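Local coordinates for protein lovastatin nonaketide synthase, polyketide synthase component (Aspergillus terreus, PDB 7CPX) that builds the nonaketide precursor of lovastatin, dihydromonacolin L, from malonyl-CoA as an iterative, dimeric, multidomain polyketide synthase, at residues P1643-G1648 with Q1671-L1676; S1689-L1694 with S1721-L1726; E1683-K1688 with L1717-N1722; R1675-L1680 with E1707-A1712. The protein carries 2 engineered substitutions. All blocks are in the same frame, centred on the assembly; numbering follows the deposited sequence.

Contact 1. Residues P1643-G1648 with Q1671-L1676; sequences PLVVVG and QTYKRL
V1645, V1646 and V1647 lie beside Q1671, T1672 and Y1673 in a parallel ladder whose two short strand axes are 14° apart. V1646 bonds from both its backbone ends, N to Q1671 O at 2.9 Å and O from Y1673 N at 2.9 Å; the bonds Q1671 N to L1644 O and G1648 N to Y1673 O extend the pairing on both sides. On the face carrying V1645, V1647, Q1671 and Y1673 the two branches of V1645 do separate jobs. CG1, anti to the backbone N (chi1 -175°), meets the edge of the Y1673 ring close to its plane, 3.5 Å from CE2. CG2 goes to the glutamine, 3.5 Å from Q1671 OE1, the two side chains lying side by side. Q1671 and Y1673 also bond within their own strand: the tyrosine OH gives a hydrogen bond to Q1671 OE1 at 3.2 Å, coming from above the amide plane, 75° out of it, while that oxygen lies in the plane of the ring. V1647 CG1 packs 3.6 Å from L1676 N, where the chain turns into its next helix. V1646 points to the other face, against L1658 and I1661 of helix 1652-1664. This is the beta-alpha-beta unit 1644-1673, closing an edge of the sheet within this chain; its amide oxygen and phenol satisfy each other beside the two methyls of V1645, against L1685 and P1686.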
loop_
_atom_site.group_PDB
_atom_site.type_symbol
_atom_site.label_atom_id
_atom_site.label_comp_id
_atom_site.label_asym_id
_atom_site.label_seq_id
_atom_site.Cartn_x
_atom_site.Cartn_y
_atom_site.Cartn_z
ATOM N N PRO A 1643 -50.050 30.318 69.772
ATOM C CA PRO A 1643 -49.478 31.249 70.752
ATOM C C PRO A 1643 -48.306 32.022 70.168
ATOM O O PRO A 1643 -47.504 31.486 69.401
ATOM C CB PRO A 1643 -49.033 30.334 71.898
ATOM C CG PRO A 1643 -49.830 29.092 71.735
ATOM C CD PRO A 1643 -50.035 28.930 70.263
ATOM N N LEU A 1644 -48.212 33.294 70.544
ATOM C CA LEU A 1644 -47.154 34.179 70.080
ATOM C C LEU A 1644 -46.278 34.582 71.256
ATOM O O LEU A 1644 -46.785 34.975 72.313
ATOM C CB LEU A 1644 -47.734 35.418 69.396
ATOM C CG LEU A 1644 -46.700 36.332 68.734
ATOM C CD1 LEU A 1644 -47.221 36.859 67.407
ATOM C CD2 LEU A 1644 -46.327 37.484 69.653
ATOM N N VAL A 1645 -44.966 34.479 71.068
ATOM C CA VAL A 1645 -43.989 34.795 72.103
ATOM C C VAL A 1645 -42.969 35.755 71.509
ATOM O O VAL A 1645 -42.309 35.426 70.518
ATOM C CB VAL A 1645 -43.289 33.535 72.640
ATOM C CG1 VAL A 1645 -42.367 33.894 73.790
ATOM C CG2 VAL A 1645 -44.312 32.489 73.068
ATOM N N VAL A 1646 -42.830 36.927 72.114
ATOM C CA VAL A 1646 -41.875 37.936 71.674
ATOM C C VAL A 1646 -40.679 37.905 72.611
ATOM O O VAL A 1646 -40.841 37.896 73.839
ATOM C CB VAL A 1646 -42.511 39.334 71.639
ATOM C CG1 VAL A 1646 -41.554 40.324 70.998
ATOM C CG2 VAL A 1646 -43.831 39.298 70.892
ATOM N N VAL A 1647 -39.481 37.869 72.035
ATOM C CA VAL A 1647 -38.234 37.828 72.785
ATOM C C VAL A 1647 -37.365 38.987 72.321
ATOM O O VAL A 1647 -37.186 39.189 71.114
ATOM C CB VAL A 1647 -37.502 36.488 72.598
ATOM C CG1 VAL A 1647 -36.337 36.378 73.568
ATOM C CG2 VAL A 1647 -38.465 35.326 72.775
ATOM N N GLY A 1648 -36.825 39.742 73.279
ATOM C CA GLY A 1648 -36.006 40.903 72.991
ATOM C C GLY A 1648 -36.632 42.168 73.561
ATOM O O GLY A 1648 -37.172 42.164 74.671
ATOM N N GLN A 1671 -46.892 36.106 75.000
ATOM C CA GLN A 1671 -45.862 36.059 76.026
ATOM C C GLN A 1671 -44.738 36.996 75.613
ATOM O O GLN A 1671 -44.508 37.219 74.423
ATOM C CB GLN A 1671 -45.311 34.643 76.229
ATOM C CG GLN A 1671 -46.339 33.634 76.708
ATOM C CD GLN A 1671 -45.731 32.269 76.965
ATOM O OE1 GLN A 1671 -44.612 31.985 76.538
ATOM N NE2 GLN A 1671 -46.465 31.417 77.672
ATOM N N THR A 1672 -44.042 37.554 76.601
ATOM C CA THR A 1672 -42.969 38.501 76.331
ATOM C C THR A 1672 -41.793 38.232 77.255
ATOM O O THR A 1672 -41.974 37.955 78.444
ATOM C CB THR A 1672 -43.441 39.948 76.502
ATOM O OG1 THR A 1672 -43.957 40.136 77.826
ATOM C CG2 THR A 1672 -44.521 40.275 75.487
ATOM N N TYR A 1673 -40.588 38.316 76.696
ATOM C CA TYR A 1673 -39.360 38.125 77.455
ATOM C C TYR A 1673 -38.323 39.124 76.970
ATOM O O TYR A 1673 -38.143 39.300 75.762
ATOM C CB TYR A 1673 -38.837 36.693 77.306
ATOM C CG TYR A 1673 -39.842 35.645 77.725
ATOM C CD1 TYR A 1673 -39.923 35.220 79.042
ATOM C CD2 TYR A 1673 -40.716 35.088 76.803
ATOM C CE1 TYR A 1673 -40.842 34.267 79.430
ATOM C CE2 TYR A 1673 -41.638 34.134 77.181
ATOM C CZ TYR A 1673 -41.697 33.727 78.494
ATOM O OH TYR A 1673 -42.616 32.776 78.874
ATOM N N LYS A 1674 -37.643 39.775 77.916
ATOM C CA LYS A 1674 -36.676 40.805 77.552
ATOM C C LYS A 1674 -35.501 40.217 76.781
ATOM O O LYS A 1674 -35.019 40.821 75.815
ATOM C CB LYS A 1674 -36.181 41.524 78.807
ATOM C CG LYS A 1674 -37.287 42.127 79.658
ATOM C CD LYS A 1674 -38.096 43.153 78.882
ATOM C CE LYS A 1674 -39.154 43.802 79.754
ATOM N NZ LYS A 1674 -39.973 44.784 78.992
ATOM N N ARG A 1675 -35.024 39.046 77.193
ATOM C CA ARG A 1675 -33.833 38.447 76.611
ATOM C C ARG A 1675 -34.069 36.960 76.390
ATOM O O ARG A 1675 -34.939 36.347 77.012
ATOM C CB ARG A 1675 -32.607 38.652 77.511
ATOM C CG ARG A 1675 -32.295 40.110 77.809
ATOM C CD ARG A 1675 -31.335 40.244 78.979
ATOM N NE ARG A 1675 -31.906 39.706 80.209
ATOM C CZ ARG A 1675 -31.301 39.724 81.389
ATOM N NH1 ARG A 1675 -30.100 40.256 81.544
ATOM N NH2 ARG A 1675 -31.920 39.198 82.443
ATOM N N LEU A 1676 -33.276 36.385 75.484
ATOM C CA LEU A 1676 -33.364 34.952 75.235
ATOM C C LEU A 1676 -32.946 34.151 76.463
ATOM O O LEU A 1676 -33.484 33.063 76.707
ATOM C CB LEU A 1676 -32.504 34.580 74.027
ATOM C CG LEU A 1676 -32.581 33.130 73.549
ATOM C CD1 LEU A 1676 -34.018 32.712 73.291
ATOM C CD2 LEU A 1676 -31.740 32.928 72.300
#

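Contact 2. Residues S1689-L1694 with S1721-L1726; sequences STFVML and SNTVWL
F1691 and M1693 pair with T1723 and W1725 on one face of two almost exactly parallel strands, only 3° apart in direction, while T1690 and V1692 pair with N1722 and V1724 on the other. The backbone bonds alternate as in any parallel ladder: F1691 N to N1722 O at 2.8 Å, then V1724 N to F1691 O, M1693 N to V1724 O and L1726 N to M1693 O. At the start S1689 O takes two amides, S1721 N at 2.9 Å and N1722 N at 3.1 Å, both in its carbonyl plane, where the chain turns the corner into the strand. The aromatic contact comes from M1693, whose CG sits over the five-membered ring of W1725, 3.5 Å from its centroid and 18° off the normal. The bend of the methionine chain at chi2 (-65°) leaves SD oblique to the ring, 5.0 Å from the same centroid, a Met-aromatic contact. T1723 CG2 lies over the same indole face and also packs on F1691 CB. Apolar packing continues with L1694 CD1 against L1726 CD1 at 3.7 Å, the two leucines side by side. On the opposite face T1690 OG1 and N1722 ND2 both donate to D1784 OD1 of helix 1775-1784. A single carboxylate oxygen thus spans both strands, and its two donors would be expected to stabilise its charge, while the other face is largely apolar.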
loop_
_atom_site.group_PDB
_atom_site.type_symbol
_atom_site.label_atom_id
_atom_site.label_comp_id
_atom_site.label_asym_id
_atom_site.label_seq_id
_atom_site.Cartn_x
_atom_site.Cartn_y
_atom_site.Cartn_z
ATOM N N SER A 1689 -45.408 27.423 69.668
ATOM C CA SER A 1689 -45.284 28.869 69.721
ATOM C C SER A 1689 -44.878 29.446 68.372
ATOM O O SER A 1689 -44.166 28.817 67.585
ATOM C CB SER A 1689 -44.247 29.269 70.768
ATOM O OG SER A 1689 -44.053 30.672 70.779
ATOM N N THR A 1690 -45.345 30.663 68.116
ATOM C CA THR A 1690 -44.839 31.495 67.032
ATOM C C THR A 1690 -43.982 32.582 67.672
ATOM O O THR A 1690 -44.495 33.439 68.399
ATOM C CB THR A 1690 -45.979 32.092 66.212
ATOM O OG1 THR A 1690 -46.804 31.040 65.698
ATOM C CG2 THR A 1690 -45.429 32.908 65.056
ATOM N N PHE A 1691 -42.680 32.532 67.424
ATOM C CA PHE A 1691 -41.747 33.425 68.091
ATOM C C PHE A 1691 -41.405 34.621 67.211
ATOM O O PHE A 1691 -41.241 34.505 65.994
ATOM C CB PHE A 1691 -40.465 32.685 68.468
ATOM C CG PHE A 1691 -40.551 31.925 69.758
ATOM C CD1 PHE A 1691 -40.235 32.534 70.957
ATOM C CD2 PHE A 1691 -40.923 30.593 69.767
ATOM C CE1 PHE A 1691 -40.303 31.834 72.146
ATOM C CE2 PHE A 1691 -40.989 29.886 70.950
ATOM C CZ PHE A 1691 -40.682 30.507 72.142
ATOM N N VAL A 1692 -41.306 35.783 67.848
ATOM C CA VAL A 1692 -40.852 37.014 67.215
ATOM C C VAL A 1692 -39.656 37.492 68.021
ATOM O O VAL A 1692 -39.811 37.945 69.161
ATOM C CB VAL A 1692 -41.947 38.086 67.165
ATOM C CG1 VAL A 1692 -41.429 39.339 66.477
ATOM C CG2 VAL A 1692 -43.177 37.549 66.453
ATOM N N MET A 1693 -38.467 37.395 67.439
ATOM C CA MET A 1693 -37.217 37.573 68.168
ATOM C C MET A 1693 -36.607 38.917 67.796
ATOM O O MET A 1693 -36.146 39.106 66.665
ATOM C CB MET A 1693 -36.255 36.431 67.859
ATOM C CG MET A 1693 -36.887 35.050 67.945
ATOM S SD MET A 1693 -37.417 34.613 69.608
ATOM C CE MET A 1693 -35.836 34.505 70.438
ATOM N N LEU A 1694 -36.605 39.843 68.750
ATOM C CA LEU A 1694 -35.901 41.110 68.623
ATOM C C LEU A 1694 -34.520 41.061 69.264
ATOM O O LEU A 1694 -33.871 42.104 69.397
ATOM C CB LEU A 1694 -36.724 42.236 69.251
ATOM C CG LEU A 1694 -37.915 42.756 68.439
ATOM C CD1 LEU A 1694 -38.873 41.633 68.074
ATOM C CD2 LEU A 1694 -38.642 43.846 69.212
ATOM N N SER A 1721 -42.823 26.324 66.777
ATOM C CA SER A 1721 -43.281 25.809 65.493
ATOM C C SER A 1721 -43.095 26.820 64.375
ATOM O O SER A 1721 -42.860 26.430 63.227
ATOM C CB SER A 1721 -44.759 25.414 65.574
ATOM O OG SER A 1721 -45.569 26.538 65.876
ATOM N N ASN A 1722 -43.196 28.108 64.696
ATOM C CA ASN A 1722 -42.890 29.191 63.778
ATOM C C ASN A 1722 -42.062 30.225 64.525
ATOM O O ASN A 1722 -42.170 30.357 65.746
ATOM C CB ASN A 1722 -44.163 29.840 63.222
ATOM C CG ASN A 1722 -45.004 28.874 62.414
ATOM O OD1 ASN A 1722 -44.487 27.929 61.820
ATOM N ND2 ASN A 1722 -46.311 29.109 62.384
ATOM N N THR A 1723 -41.218 30.945 63.792
ATOM C CA THR A 1723 -40.425 31.986 64.428
ATOM C C THR A 1723 -39.943 32.991 63.395
ATOM O O THR A 1723 -39.643 32.640 62.248
ATOM C CB THR A 1723 -39.222 31.408 65.176
ATOM O OG1 THR A 1723 -39.659 30.415 66.111
ATOM C CG2 THR A 1723 -38.489 32.523 65.913
ATOM N N VAL A 1724 -39.858 34.246 63.833
ATOM C CA VAL A 1724 -39.326 35.344 63.039
ATOM C C VAL A 1724 -38.285 36.072 63.874
ATOM O O VAL A 1724 -38.569 36.492 65.002
ATOM C CB VAL A 1724 -40.434 36.319 62.597
ATOM C CG1 VAL A 1724 -39.872 37.361 61.642
ATOM C CG2 VAL A 1724 -41.587 35.563 61.963
ATOM N N TRP A 1725 -37.086 36.223 63.324
ATOM C CA TRP A 1725 -36.022 37.000 63.939
ATOM C C TRP A 1725 -35.906 38.341 63.230
ATOM O O TRP A 1725 -36.101 38.430 62.016
ATOM C CB TRP A 1725 -34.688 36.255 63.869
ATOM C CG TRP A 1725 -34.598 35.089 64.801
ATOM C CD1 TRP A 1725 -33.979 35.057 66.016
ATOM C CD2 TRP A 1725 -35.142 33.781 64.594
ATOM N NE1 TRP A 1725 -34.105 33.812 66.579
ATOM C CE2 TRP A 1725 -34.813 33.009 65.726
ATOM C CE3 TRP A 1725 -35.869 33.186 63.559
ATOM C CZ2 TRP A 1725 -35.194 31.675 65.856
ATOM C CZ3 TRP A 1725 -36.239 31.860 63.686
ATOM C CH2 TRP A 1725 -35.904 31.120 64.827
ATOM N N LEU A 1726 -35.613 39.385 63.998
ATOM C CA LEU A 1726 -35.407 40.726 63.466
ATOM C C LEU A 1726 -33.964 41.133 63.719
ATOM O O LEU A 1726 -33.498 41.090 64.861
ATOM C CB LEU A 1726 -36.361 41.730 64.111
ATOM C CG LEU A 1726 -37.856 41.444 63.988
ATOM C CD1 LEU A 1726 -38.641 42.633 64.506
ATOM C CD2 LEU A 1726 -38.230 41.133 62.550
#

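Contact 3. Residues E1683-K1688 with L1717-N1722; sequences EELPMK and LTYASN
L1685 crosses Y1719 at about a right angle, its CB standing over one face of the ring, 3.9 Å from the centroid and 22° off the normal. The nearest approach of the two side chains is L1685 CB to Y1719 CD1 at 3.6 Å, so the CH-pi contact lies toward the rim. The tyrosine CG is anti to its own carbonyl carbon (chi1 -77°), which puts CG beside the backbone N. M1687 meets the same ring obliquely, with CG 3.4 Å from Y1719 CD1. Its chain runs on extended, and SD ends 5.3 Å from the ring centroid at 39° off the normal, a Met-aromatic contact; CE reaches Y1719 CE1. The backbone follows the ring as well: L1685 O is 3.2 Å from Y1719 CE1, and P1686 O sits near the ring plane at its edge. Past the ring, M1687 CA makes a CA-H...O contact with Y1719 O. S1721 OG lies 3.0 Å from K1688 O, a weak hydrogen bond; S1689 O is a second possible acceptor for the same hydroxyl. The ring is held chiefly by L1685 and M1687. The loop 1683-1688 joins helix 1676-1680 to strand 1689-1693; its L1685 also packs on Q1671 and Y1673 of the edge strand 1670-1673, while Y1719, in the last part of helix 1705-1719, bonds through its backbone to S1689, where strand 1689-1693 begins, between strands 1720-1728 and 1644-1647.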
loop_
_atom_site.group_PDB
_atom_site.type_symbol
_atom_site.label_atom_id
_atom_site.label_comp_id
_atom_site.label_asym_id
_atom_site.label_seq_id
_atom_site.Cartn_x
_atom_site.Cartn_y
_atom_site.Cartn_z
ATOM N N GLU A 1683 -40.673 29.762 82.947
ATOM C CA GLU A 1683 -41.209 28.584 83.620
ATOM C C GLU A 1683 -42.069 27.747 82.682
ATOM O O GLU A 1683 -42.027 26.512 82.735
ATOM C CB GLU A 1683 -42.018 29.002 84.848
ATOM C CG GLU A 1683 -41.198 29.662 85.952
ATOM C CD GLU A 1683 -40.784 31.082 85.616
ATOM O OE1 GLU A 1683 -41.121 31.556 84.511
ATOM O OE2 GLU A 1683 -40.122 31.725 86.458
ATOM N N GLU A 1684 -42.851 28.395 81.821
ATOM C CA GLU A 1684 -43.757 27.700 80.917
ATOM C C GLU A 1684 -43.743 28.387 79.561
ATOM O O GLU A 1684 -43.790 29.618 79.486
ATOM C CB GLU A 1684 -45.183 27.672 81.479
ATOM C CG GLU A 1684 -46.199 26.996 80.572
ATOM C CD GLU A 1684 -47.585 26.950 81.184
ATOM O OE1 GLU A 1684 -47.743 27.412 82.334
ATOM O OE2 GLU A 1684 -48.516 26.454 80.515
ATOM N N LEU A 1685 -43.678 27.590 78.499
ATOM C CA LEU A 1685 -43.749 28.083 77.134
ATOM C C LEU A 1685 -44.617 27.143 76.313
ATOM O O LEU A 1685 -44.633 25.932 76.565
ATOM C CB LEU A 1685 -42.357 28.181 76.491
ATOM C CG LEU A 1685 -41.361 29.132 77.153
ATOM C CD1 LEU A 1685 -39.998 28.995 76.503
ATOM C CD2 LEU A 1685 -41.847 30.568 77.070
ATOM N N PRO A 1686 -45.346 27.664 75.327
ATOM C CA PRO A 1686 -46.099 26.783 74.429
ATOM C C PRO A 1686 -45.197 26.176 73.366
ATOM O O PRO A 1686 -44.355 26.856 72.773
ATOM C CB PRO A 1686 -47.149 27.715 73.812
ATOM C CG PRO A 1686 -46.544 29.071 73.882
ATOM C CD PRO A 1686 -45.602 29.090 75.052
ATOM N N MET A 1687 -45.378 24.877 73.129
ATOM C CA MET A 1687 -44.519 24.156 72.198
ATOM C C MET A 1687 -44.911 24.361 70.742
ATOM O O MET A 1687 -44.119 24.024 69.853
ATOM C CB MET A 1687 -44.523 22.663 72.529
ATOM C CG MET A 1687 -43.616 22.306 73.694
ATOM S SD MET A 1687 -43.467 20.532 73.972
ATOM C CE MET A 1687 -42.163 20.499 75.199
ATOM N N LYS A 1688 -46.099 24.899 70.471
ATOM C CA LYS A 1688 -46.490 25.317 69.131
ATOM C C LYS A 1688 -46.381 26.830 68.983
ATOM O O LYS A 1688 -47.161 27.455 68.260
ATOM C CB LYS A 1688 -47.908 24.848 68.811
ATOM C CG LYS A 1688 -48.098 23.340 68.893
ATOM C CD LYS A 1688 -47.190 22.605 67.918
ATOM C CE LYS A 1688 -47.439 21.108 67.946
ATOM N NZ LYS A 1688 -46.524 20.377 67.029
ATOM N N LEU A 1717 -35.980 26.527 69.830
ATOM C CA LEU A 1717 -36.307 25.620 68.734
ATOM C C LEU A 1717 -37.277 24.543 69.197
ATOM O O LEU A 1717 -38.218 24.189 68.476
ATOM C CB LEU A 1717 -35.039 24.977 68.172
ATOM C CG LEU A 1717 -33.936 25.900 67.649
ATOM C CD1 LEU A 1717 -32.932 25.097 66.837
ATOM C CD2 LEU A 1717 -34.502 27.047 66.829
ATOM N N THR A 1718 -37.061 24.007 70.400
ATOM C CA THR A 1718 -37.930 22.948 70.901
ATOM C C THR A 1718 -39.362 23.441 71.066
ATOM O O THR A 1718 -40.313 22.738 70.706
ATOM C CB THR A 1718 -37.393 22.414 72.229
ATOM O OG1 THR A 1718 -36.043 21.967 72.057
ATOM C CG2 THR A 1718 -38.249 21.256 72.724
ATOM N N TYR A 1719 -39.537 24.648 71.607
ATOM C CA TYR A 1719 -40.872 25.174 71.862
ATOM C C TYR A 1719 -41.468 25.913 70.672
ATOM O O TYR A 1719 -42.618 26.357 70.758
ATOM C CB TYR A 1719 -40.850 26.120 73.064
ATOM C CG TYR A 1719 -40.782 25.422 74.399
ATOM C CD1 TYR A 1719 -41.931 24.943 75.013
ATOM C CD2 TYR A 1719 -39.571 25.250 75.051
ATOM C CE1 TYR A 1719 -41.872 24.307 76.237
ATOM C CE2 TYR A 1719 -39.503 24.616 76.275
ATOM C CZ TYR A 1719 -40.655 24.147 76.864
ATOM O OH TYR A 1719 -40.591 23.514 78.083
ATOM N N ALA A 1720 -40.733 26.055 69.575
ATOM C CA ALA A 1720 -41.164 26.874 68.451
ATOM C C ALA A 1720 -41.646 25.997 67.304
ATOM O O ALA A 1720 -40.968 25.039 66.918
ATOM C CB ALA A 1720 -40.028 27.777 67.969
ATOM N N SER A 1721 -42.823 26.324 66.777
ATOM C CA SER A 1721 -43.281 25.809 65.493
ATOM C C SER A 1721 -43.095 26.820 64.375
ATOM O O SER A 1721 -42.860 26.430 63.227
ATOM C CB SER A 1721 -44.759 25.414 65.574
ATOM O OG SER A 1721 -45.569 26.538 65.876
ATOM N N ASN A 1722 -43.196 28.108 64.696
ATOM C CA ASN A 1722 -42.890 29.191 63.778
ATOM C C ASN A 1722 -42.062 30.225 64.525
ATOM O O ASN A 1722 -42.170 30.357 65.746
ATOM C CB ASN A 1722 -44.163 29.840 63.222
ATOM C CG ASN A 1722 -45.004 28.874 62.414
ATOM O OD1 ASN A 1722 -44.487 27.929 61.820
ATOM N ND2 ASN A 1722 -46.311 29.109 62.384
#

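Contact 4. Residues R1675-L1680 with E1707-A1712; sequences RLVDLL and EETFEA
A1712 receives L1676 and L1680 in a helix-helix crossing of the Rossmann-like alpha/beta domain, probably the pseudo-ketoreductase of this type of synthase, where the short helix 1676-1680 lies across helix 1705-1719. The axes of the two segments approach to 8.4 Å at a crossing angle of 61°. One methyl takes both leucines: A1712 CB is 3.5 Å from L1676 CG and 3.6 Å from L1680 CB. L1680 CG is anti to its backbone N (chi1 176°), and its CD2 branch ends 3.5 Å from E1708 OE1, the two side chains crossing at about a right angle; the extended glutamate flanks the leucine with its CB as well. Nearer the N-terminal end of the short helix, the CD2 branch of L1676 meets T1709 CG2 at 3.7 Å, and V1677 CG1 lies 3.6 Å from E1707 O in the wider pi-type turn 1707-1709. The polar end of T1709 looks elsewhere, its OG1 bonding to G1704 O. E1711, at the margin, pairs with K1714 in a salt bridge. F1710, facing the other way, reaches L2256 and M2259 of helix 2256-2276, within the ketoreductase domain. At the head of the short helix R1675, the N-cap residue, clasps D1678 side-on: NE gives to OD2 at 3.0 Å and 172°, and NH2 to OD1 at 2.8 Å on its syn lone pair, with V1677 CG2 over one face of the guanidinium.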
loop_
_atom_site.group_PDB
_atom_site.type_symbol
_atom_site.label_atom_id
_atom_site.label_comp_id
_atom_site.label_asym_id
_atom_site.label_seq_id
_atom_site.Cartn_x
_atom_site.Cartn_y
_atom_site.Cartn_z
ATOM N N ARG A 1675 -35.024 39.046 77.193
ATOM C CA ARG A 1675 -33.833 38.447 76.611
ATOM C C ARG A 1675 -34.069 36.960 76.390
ATOM O O ARG A 1675 -34.939 36.347 77.012
ATOM C CB ARG A 1675 -32.607 38.652 77.511
ATOM C CG ARG A 1675 -32.295 40.110 77.809
ATOM C CD ARG A 1675 -31.335 40.244 78.979
ATOM N NE ARG A 1675 -31.906 39.706 80.209
ATOM C CZ ARG A 1675 -31.301 39.724 81.389
ATOM N NH1 ARG A 1675 -30.100 40.256 81.544
ATOM N NH2 ARG A 1675 -31.920 39.198 82.443
ATOM N N LEU A 1676 -33.276 36.385 75.484
ATOM C CA LEU A 1676 -33.364 34.952 75.235
ATOM C C LEU A 1676 -32.946 34.151 76.463
ATOM O O LEU A 1676 -33.484 33.063 76.707
ATOM C CB LEU A 1676 -32.504 34.580 74.027
ATOM C CG LEU A 1676 -32.581 33.130 73.549
ATOM C CD1 LEU A 1676 -34.018 32.712 73.291
ATOM C CD2 LEU A 1676 -31.740 32.928 72.300
ATOM N N VAL A 1677 -31.994 34.667 77.243
ATOM C CA VAL A 1677 -31.649 34.025 78.508
ATOM C C VAL A 1677 -32.859 34.008 79.432
ATOM O O VAL A 1677 -33.097 33.032 80.152
ATOM C CB VAL A 1677 -30.445 34.729 79.161
ATOM C CG1 VAL A 1677 -29.217 34.606 78.273
ATOM C CG2 VAL A 1677 -30.760 36.194 79.448
ATOM N N ASP A 1678 -33.642 35.089 79.427
ATOM C CA ASP A 1678 -34.877 35.105 80.202
ATOM C C ASP A 1678 -35.845 34.045 79.696
ATOM O O ASP A 1678 -36.558 33.415 80.486
ATOM C CB ASP A 1678 -35.519 36.491 80.144
ATOM C CG ASP A 1678 -34.592 37.583 80.642
ATOM O OD1 ASP A 1678 -33.751 37.296 81.519
ATOM O OD2 ASP A 1678 -34.705 38.727 80.156
ATOM N N LEU A 1679 -35.885 33.833 78.378
ATOM C CA LEU A 1679 -36.701 32.755 77.833
ATOM C C LEU A 1679 -36.242 31.407 78.371
ATOM O O LEU A 1679 -37.066 30.559 78.731
ATOM C CB LEU A 1679 -36.640 32.767 76.306
ATOM C CG LEU A 1679 -37.563 31.776 75.595
ATOM C CD1 LEU A 1679 -39.013 32.218 75.708
ATOM C CD2 LEU A 1679 -37.159 31.611 74.139
ATOM N N LEU A 1680 -34.925 31.192 78.430
ATOM C CA LEU A 1680 -34.412 29.973 79.045
ATOM C C LEU A 1680 -34.853 29.862 80.497
ATOM O O LEU A 1680 -35.049 28.753 81.005
ATOM C CB LEU A 1680 -32.888 29.934 78.949
ATOM C CG LEU A 1680 -32.191 28.758 79.637
ATOM C CD1 LEU A 1680 -32.737 27.431 79.132
ATOM C CD2 LEU A 1680 -30.687 28.829 79.421
ATOM N N GLU A 1707 -23.247 32.771 77.654
ATOM C CA GLU A 1707 -24.227 32.995 78.710
ATOM C C GLU A 1707 -25.401 32.027 78.628
ATOM O O GLU A 1707 -26.526 32.390 78.999
ATOM C CB GLU A 1707 -24.729 34.439 78.657
ATOM C CG GLU A 1707 -23.635 35.475 78.440
ATOM C CD GLU A 1707 -22.573 35.443 79.522
ATOM O OE1 GLU A 1707 -22.820 34.836 80.585
ATOM O OE2 GLU A 1707 -21.489 36.026 79.308
ATOM N N GLU A 1708 -25.170 30.809 78.139
ATOM C CA GLU A 1708 -26.215 29.806 77.943
ATOM C C GLU A 1708 -27.234 30.240 76.897
ATOM O O GLU A 1708 -28.312 29.646 76.791
ATOM C CB GLU A 1708 -26.926 29.473 79.259
ATOM C CG GLU A 1708 -26.022 28.845 80.304
ATOM C CD GLU A 1708 -26.768 28.480 81.572
ATOM O OE1 GLU A 1708 -27.964 28.820 81.677
ATOM O OE2 GLU A 1708 -26.158 27.851 82.462
ATOM N N THR A 1709 -26.912 31.277 76.121
ATOM C CA THR A 1709 -27.810 31.706 75.057
ATOM C C THR A 1709 -27.981 30.616 74.007
ATOM O O THR A 1709 -28.998 30.579 73.309
ATOM C CB THR A 1709 -27.280 32.985 74.412
ATOM O OG1 THR A 1709 -26.963 33.941 75.433
ATOM C CG2 THR A 1709 -28.314 33.580 73.478
ATOM N N PHE A 1710 -26.999 29.722 73.885
ATOM C CA PHE A 1710 -27.091 28.612 72.942
ATOM C C PHE A 1710 -28.059 27.540 73.433
ATOM O O PHE A 1710 -28.862 27.012 72.651
ATOM C CB PHE A 1710 -25.691 28.041 72.712
ATOM C CG PHE A 1710 -25.674 26.710 72.028
ATOM C CD1 PHE A 1710 -26.028 26.592 70.696
ATOM C CD2 PHE A 1710 -25.273 25.577 72.711
ATOM C CE1 PHE A 1710 -26.000 25.365 70.067
ATOM C CE2 PHE A 1710 -25.240 24.353 72.087
ATOM C CZ PHE A 1710 -25.604 24.246 70.764
ATOM N N GLU A 1711 -28.019 27.220 74.728
ATOM C CA GLU A 1711 -29.031 26.334 75.293
ATOM C C GLU A 1711 -30.407 26.980 75.220
ATOM O O GLU A 1711 -31.417 26.303 74.993
ATOM C CB GLU A 1711 -28.676 25.986 76.738
ATOM C CG GLU A 1711 -27.276 25.421 76.917
ATOM C CD GLU A 1711 -27.065 24.129 76.153
ATOM O OE1 GLU A 1711 -28.067 23.511 75.736
ATOM O OE2 GLU A 1711 -25.896 23.730 75.968
ATOM N N ALA A 1712 -30.463 28.299 75.411
ATOM C CA ALA A 1712 -31.721 29.015 75.252
ATOM C C ALA A 1712 -32.227 28.912 73.820
ATOM O O ALA A 1712 -33.434 28.805 73.586
ATOM C CB ALA A 1712 -31.540 30.477 75.653
#

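In the fold
The four contacts lie close together, with centres 9 to 14 Å apart, in one Rossmann-like domain about 69 to 76 Å from the centre of the chain. Contacts 1 and 2 are neighbours in the same sheet, joined by backbone bonds between strands 1644-1647 and 1689-1693. Contact 1 closes before contact 2 opens. Contact 4 follows directly from contact 1, sharing R1675 and L1676, and its segments alternate with those of contacts 2 and 3, while contact 3 shares S1721 and N1722 with contact 2. Helix 1705-1719 serves both contacts 3 and 4. L1679 meets F1691, Y1673 and L1685, so helix, loop and sheet close one core of what is probably the pseudo-ketoreductase, away from the annotated sites.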